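Local structure of glutamate receptor IIB (Drosophila melanogaster, 4WXJ) at residues 41-53 / 246-260. The protein binds glutamate through this ligand-binding domain and probably acts as a glutamate-gated ion channel subunit of the muscle postsynaptic membrane. Numbering follows the deposited sequence.
Sequences GYAVDLIYMLAQE and RLSERGELFKLRNKW
Y42, L247 and M49 bury the most surface where helix 42-53 packs on residues 246-260. L256 CD2 sits over one face of the Y42 ring, 3.9 Å from the centroid, in a CH-pi contact. With CG anti to the backbone N (chi1 177°), the Y42 ring crosses L256 at a slant, and CE2 meets L256 CG at 3.5 Å. A water bridges Y42 OH to the backbone O of L253. L256 is a knob in the hole formed by Y42, D45, L46 and M49. L247 CD1 touches M49 CB and L50 CD2, 3.9 Å from each. The M49 chain bends at chi3 (70°), and its CE reaches CB of E252. G41 CA makes a CH-pi contact with W260, 3.7 Å from the centroid of the six-membered ring. W260 NE1 donates to D45 OD2 at 2.8 Å, in the indole plane. K259 NZ forms a salt bridge to the same oxygen from the other face of the carboxylate. A leucine in place of W260 would probably cost D45 OD2 its indole N-H and lose the ring face over G41 CA. Helix 252-260 runs roughly antiparallel to helix 42-53 (155°), within lobe D1 of the clamshell. Apolar packing joins the helices, while two donors probably favour charged D45 and fix its rotation.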
loop_
_atom_site.group_PDB
_atom_site.type_symbol
_atom_site.label_atom_id
_atom_site.label_comp_id
_atom_site.label_asym_id
_atom_site.label_seq_id
_atom_site.Cartn_x
_atom_site.Cartn_y
_atom_site.Cartn_z
ATOM N N GLY A 41 -14.121 4.292 -1.761
ATOM C CA GLY A 41 -12.773 4.516 -1.270
ATOM C C GLY A 41 -11.996 5.498 -2.120
ATOM O O GLY A 41 -12.459 5.931 -3.177
ATOM N N TYR A 42 -10.808 5.848 -1.638
ATOM C CA TYR A 42 -9.916 6.778 -2.323
ATOM C C TYR A 42 -9.689 6.381 -3.778
ATOM O O TYR A 42 -9.781 7.215 -4.679
ATOM C CB TYR A 42 -8.573 6.850 -1.589
ATOM C CG TYR A 42 -7.547 7.732 -2.263
ATOM C CD1 TYR A 42 -6.779 7.256 -3.319
ATOM C CD2 TYR A 42 -7.341 9.036 -1.840
ATOM C CE1 TYR A 42 -5.846 8.057 -3.939
ATOM C CE2 TYR A 42 -6.405 9.844 -2.452
ATOM C CZ TYR A 42 -5.662 9.350 -3.502
ATOM O OH TYR A 42 -4.730 10.150 -4.115
ATOM N N ALA A 43 -9.385 5.105 -3.998
ATOM C CA ALA A 43 -9.065 4.618 -5.333
ATOM C C ALA A 43 -10.297 4.638 -6.229
ATOM O O ALA A 43 -10.187 4.839 -7.437
ATOM C CB ALA A 43 -8.485 3.219 -5.262
ATOM N N VAL A 44 -11.469 4.430 -5.639
ATOM C CA VAL A 44 -12.713 4.473 -6.398
ATOM C C VAL A 44 -12.965 5.891 -6.904
ATOM O O VAL A 44 -13.238 6.094 -8.087
ATOM C CB VAL A 44 -13.911 3.997 -5.553
ATOM C CG1 VAL A 44 -15.215 4.123 -6.342
ATOM C CG2 VAL A 44 -13.704 2.557 -5.103
ATOM N N ASP A 45 -12.873 6.867 -6.007
ATOM C CA ASP A 45 -13.033 8.268 -6.383
ATOM C C ASP A 45 -12.029 8.688 -7.457
ATOM O O ASP A 45 -12.383 9.404 -8.393
ATOM C CB ASP A 45 -12.874 9.176 -5.160
ATOM C CG ASP A 45 -14.034 9.062 -4.186
ATOM O OD1 ASP A 45 -15.064 8.448 -4.536
ATOM O OD2 ASP A 45 -13.913 9.605 -3.066
ATOM N N LEU A 46 -10.782 8.244 -7.322
ATOM C CA LEU A 46 -9.723 8.683 -8.228
ATOM C C LEU A 46 -9.923 8.128 -9.639
ATOM O O LEU A 46 -9.612 8.799 -10.622
ATOM C CB LEU A 46 -8.350 8.273 -7.688
ATOM C CG LEU A 46 -7.145 8.666 -8.550
ATOM C CD1 LEU A 46 -7.123 10.165 -8.832
ATOM C CD2 LEU A 46 -5.847 8.233 -7.885
ATOM N N ILE A 47 -10.441 6.908 -9.740
ATOM C CA ILE A 47 -10.717 6.312 -11.045
ATOM C C ILE A 47 -11.907 7.012 -11.698
ATOM O O ILE A 47 -11.909 7.243 -12.906
ATOM C CB ILE A 47 -10.997 4.796 -10.938
ATOM C CG1 ILE A 47 -9.733 4.040 -10.510
ATOM C CG2 ILE A 47 -11.514 4.240 -12.267
ATOM C CD1 ILE A 47 -8.593 4.065 -11.519
ATOM N N TYR A 48 -12.919 7.339 -10.898
ATOM C CA TYR A 48 -14.060 8.111 -11.384
ATOM C C TYR A 48 -13.611 9.472 -11.904
ATOM O O TYR A 48 -14.035 9.909 -12.974
ATOM C CB TYR A 48 -15.105 8.303 -10.281
ATOM C CG TYR A 48 -16.161 7.220 -10.229
ATOM C CD1 TYR A 48 -17.189 7.183 -11.161
ATOM C CD2 TYR A 48 -16.137 6.243 -9.244
ATOM C CE1 TYR A 48 -18.159 6.198 -11.118
ATOM C CE2 TYR A 48 -17.102 5.255 -9.190
ATOM C CZ TYR A 48 -18.110 5.237 -10.130
ATOM O OH TYR A 48 -19.073 4.255 -10.080
ATOM N N MET A 49 -12.754 10.139 -11.136
ATOM C CA MET A 49 -12.235 11.447 -11.517
ATOM C C MET A 49 -11.403 11.353 -12.792
ATOM O O MET A 49 -11.495 12.214 -13.668
ATOM C CB MET A 49 -11.396 12.039 -10.382
ATOM C CG MET A 49 -12.198 12.398 -9.142
ATOM S SD MET A 49 -11.198 12.475 -7.641
ATOM C CE MET A 49 -10.232 13.948 -7.949
ATOM N N LEU A 50 -10.590 10.305 -12.890
ATOM C CA LEU A 50 -9.753 10.092 -14.065
ATOM C C LEU A 50 -10.587 9.660 -15.264
ATOM O O LEU A 50 -10.280 10.012 -16.403
ATOM C CB LEU A 50 -8.677 9.043 -13.776
ATOM C CG LEU A 50 -7.500 9.497 -12.914
ATOM C CD1 LEU A 50 -6.646 8.304 -12.507
ATOM C CD2 LEU A 50 -6.657 10.520 -13.656
ATOM N N ALA A 51 -11.636 8.887 -15.004
ATOM C CA ALA A 51 -12.525 8.431 -16.064
ATOM C C ALA A 51 -13.208 9.622 -16.722
ATOM O O ALA A 51 -13.406 9.643 -17.936
ATOM C CB ALA A 51 -13.557 7.465 -15.514
ATOM N N GLN A 52 -13.558 10.613 -15.911
ATOM C CA GLN A 52 -14.203 11.820 -16.410
ATOM C C GLN A 52 -13.174 12.741 -17.059
ATOM O O GLN A 52 -13.475 13.447 -18.021
ATOM C CB GLN A 52 -14.924 12.553 -15.278
ATOM C CG GLN A 52 -16.034 13.475 -15.755
ATOM C CD GLN A 52 -16.077 14.783 -14.993
ATOM O OE1 GLN A 52 -15.835 14.823 -13.785
ATOM N NE2 GLN A 52 -16.384 15.866 -15.697
ATOM N N GLU A 53 -11.956 12.723 -16.526
ATOM C CA GLU A 53 -10.885 13.581 -17.019
ATOM C C GLU A 53 -10.284 13.035 -18.312
ATOM O O GLU A 53 -10.022 13.788 -19.251
ATOM C CB GLU A 53 -9.791 13.724 -15.956
ATOM C CG GLU A 53 -8.696 14.719 -16.310
ATOM C CD GLU A 53 -9.205 16.144 -16.398
ATOM O OE1 GLU A 53 -10.184 16.475 -15.697
ATOM O OE2 GLU A 53 -8.625 16.932 -17.173
ATOM N N ARG A 246 -3.227 16.820 -13.771
ATOM C CA ARG A 246 -4.273 17.840 -13.822
ATOM C C ARG A 246 -4.975 17.940 -12.473
ATOM O O ARG A 246 -5.097 19.026 -11.902
ATOM C CB ARG A 246 -5.295 17.525 -14.917
ATOM C CG ARG A 246 -6.425 18.545 -15.028
ATOM C CD ARG A 246 -5.941 19.842 -15.652
ATOM N NE ARG A 246 -6.263 19.899 -17.075
ATOM C CZ ARG A 246 -5.652 20.686 -17.956
ATOM N NH1 ARG A 246 -4.666 21.486 -17.574
ATOM N NH2 ARG A 246 -6.023 20.661 -19.228
ATOM N N LEU A 247 -5.439 16.798 -11.973
ATOM C CA LEU A 247 -6.130 16.738 -10.692
ATOM C C LEU A 247 -5.235 17.238 -9.562
ATOM O O LEU A 247 -5.703 17.888 -8.628
ATOM C CB LEU A 247 -6.592 15.308 -10.405
ATOM C CG LEU A 247 -7.555 14.699 -11.430
ATOM C CD1 LEU A 247 -7.798 13.226 -11.134
ATOM C CD2 LEU A 247 -8.871 15.461 -11.462
ATOM N N SER A 248 -3.945 16.931 -9.653
ATOM C CA SER A 248 -2.985 17.367 -8.647
ATOM C C SER A 248 -2.855 18.886 -8.630
ATOM O O SER A 248 -2.978 19.519 -7.583
ATOM C CB SER A 248 -1.617 16.736 -8.904
ATOM O OG SER A 248 -0.674 17.157 -7.933
ATOM N N GLU A 249 -2.611 19.463 -9.801
ATOM C CA GLU A 249 -2.362 20.895 -9.910
ATOM C C GLU A 249 -3.613 21.718 -9.598
ATOM O O GLU A 249 -3.512 22.853 -9.142
ATOM C CB GLU A 249 -1.831 21.226 -11.309
ATOM C CG GLU A 249 -0.444 20.645 -11.570
ATOM C CD GLU A 249 0.011 20.794 -13.012
ATOM O OE1 GLU A 249 -0.699 21.450 -13.803
ATOM O OE2 GLU A 249 1.084 20.248 -13.352
ATOM N N ARG A 250 -4.787 21.142 -9.839
ATOM C CA ARG A 250 -6.045 21.795 -9.479
ATOM C C ARG A 250 -6.255 21.825 -7.967
ATOM O O ARG A 250 -7.004 22.657 -7.454
ATOM C CB ARG A 250 -7.224 21.088 -10.143
ATOM C CG ARG A 250 -7.339 21.333 -11.635
ATOM C CD ARG A 250 -7.928 22.701 -11.941
ATOM N NE ARG A 250 -8.087 22.892 -13.380
ATOM C CZ ARG A 250 -7.144 23.369 -14.189
ATOM N NH1 ARG A 250 -5.957 23.728 -13.712
ATOM N NH2 ARG A 250 -7.393 23.494 -15.486
ATOM N N GLY A 251 -5.592 20.914 -7.260
ATOM C CA GLY A 251 -5.750 20.789 -5.822
ATOM C C GLY A 251 -6.756 19.720 -5.438
ATOM O O GLY A 251 -7.131 19.603 -4.271
ATOM N N GLU A 252 -7.187 18.926 -6.413
ATOM C CA GLU A 252 -8.209 17.908 -6.174
ATOM C C GLU A 252 -7.671 16.680 -5.431
ATOM O O GLU A 252 -8.393 16.059 -4.651
ATOM C CB GLU A 252 -8.837 17.477 -7.501
ATOM C CG GLU A 252 -9.650 18.572 -8.178
ATOM C CD GLU A 252 -10.860 18.990 -7.364
ATOM O OE1 GLU A 252 -11.389 18.149 -6.607
ATOM O OE2 GLU A 252 -11.280 20.161 -7.478
ATOM N N LEU A 253 -6.414 16.323 -5.669
ATOM C CA LEU A 253 -5.818 15.186 -4.974
ATOM C C LEU A 253 -5.575 15.534 -3.508
ATOM O O LEU A 253 -5.636 14.668 -2.634
ATOM C CB LEU A 253 -4.513 14.754 -5.646
ATOM C CG LEU A 253 -4.618 14.277 -7.098
ATOM C CD1 LEU A 253 -3.285 13.704 -7.553
ATOM C CD2 LEU A 253 -5.730 13.248 -7.288
ATOM N N PHE A 254 -5.303 16.809 -3.245
ATOM C CA PHE A 254 -5.183 17.304 -1.877
ATOM C C PHE A 254 -6.504 17.131 -1.129
ATOM O O PHE A 254 -6.537 16.618 -0.010
ATOM C CB PHE A 254 -4.760 18.776 -1.881
ATOM C CG PHE A 254 -4.664 19.389 -0.511
ATOM C CD1 PHE A 254 -3.600 19.091 0.324
ATOM C CD2 PHE A 254 -5.632 20.274 -0.063
ATOM C CE1 PHE A 254 -3.508 19.657 1.581
ATOM C CE2 PHE A 254 -5.544 20.843 1.193
ATOM C CZ PHE A 254 -4.479 20.535 2.015
ATOM N N LYS A 255 -7.592 17.563 -1.758
ATOM C CA LYS A 255 -8.926 17.396 -1.190
ATOM C C LYS A 255 -9.265 15.920 -1.007
ATOM O O LYS A 255 -9.779 15.516 0.038
ATOM C CB LYS A 255 -9.978 18.056 -2.084
ATOM C CG LYS A 255 -10.003 19.578 -2.026
ATOM C CD LYS A 255 -10.817 20.171 -3.175
ATOM C CE LYS A 255 -12.295 19.804 -3.099
ATOM N NZ LYS A 255 -12.862 19.502 -4.446
ATOM N N LEU A 256 -8.976 15.123 -2.030
ATOM C CA LEU A 256 -9.294 13.699 -2.013
ATOM C C LEU A 256 -8.550 12.975 -0.897
ATOM O O LEU A 256 -9.096 12.072 -0.263
ATOM C CB LEU A 256 -8.957 13.062 -3.361
ATOM C CG LEU A 256 -9.304 11.580 -3.506
ATOM C CD1 LEU A 256 -10.798 11.348 -3.367
ATOM C CD2 LEU A 256 -8.800 11.043 -4.840
ATOM N N ARG A 257 -7.301 13.367 -0.665
ATOM C CA ARG A 257 -6.506 12.766 0.398
ATOM C C ARG A 257 -7.106 13.107 1.757
ATOM O O ARG A 257 -7.230 12.243 2.623
ATOM C CB ARG A 257 -5.051 13.237 0.326
ATOM C CG ARG A 257 -4.151 12.597 1.372
ATOM C CD ARG A 257 -2.678 12.702 0.990
ATOM N NE ARG A 257 -1.817 12.012 1.949
ATOM C CZ ARG A 257 -0.518 11.787 1.766
ATOM N NH1 ARG A 257 0.083 12.193 0.655
ATOM N NH2 ARG A 257 0.182 11.151 2.696
ATOM N N ASN A 258 -7.488 14.368 1.936
ATOM C CA ASN A 258 -8.089 14.805 3.188
ATOM C C ASN A 258 -9.409 14.088 3.457
ATOM O O ASN A 258 -9.684 13.693 4.586
ATOM C CB ASN A 258 -8.311 16.319 3.178
ATOM C CG ASN A 258 -7.010 17.099 3.185
ATOM O OD1 ASN A 258 -6.009 16.658 3.751
ATOM N ND2 ASN A 258 -7.020 18.268 2.556
ATOM N N LYS A 259 -10.213 13.911 2.413
ATOM C CA LYS A 259 -11.515 13.260 2.543
ATOM C C LYS A 259 -11.417 11.880 3.193
ATOM O O LYS A 259 -12.253 11.521 4.022
ATOM C CB LYS A 259 -12.180 13.132 1.170
ATOM C CG LYS A 259 -13.468 12.313 1.176
ATOM C CD LYS A 259 -14.072 12.191 -0.212
ATOM C CE LYS A 259 -15.290 11.275 -0.198
ATOM N NZ LYS A 259 -15.884 11.111 -1.548
ATOM N N TRP A 260 -10.397 11.113 2.818
ATOM C CA TRP A 260 -10.292 9.719 3.242
ATOM C C TRP A 260 -9.291 9.485 4.374
ATOM O O TRP A 260 -9.299 8.417 4.982
ATOM C CB TRP A 260 -9.920 8.842 2.043
ATOM C CG TRP A 260 -11.009 8.772 1.017
ATOM C CD1 TRP A 260 -11.052 9.425 -0.180
ATOM C CD2 TRP A 260 -12.221 8.014 1.104
ATOM N NE1 TRP A 260 -12.214 9.116 -0.846
ATOM C CE2 TRP A 260 -12.949 8.250 -0.078
ATOM C CE3 TRP A 260 -12.760 7.154 2.067
ATOM C CZ2 TRP A 260 -14.186 7.661 -0.325
ATOM C CZ3 TRP A 260 -13.989 6.569 1.820
ATOM C CH2 TRP A 260 -14.688 6.826 0.635
HETATM O O HOH W 1 -4.298 12.383 -2.913
#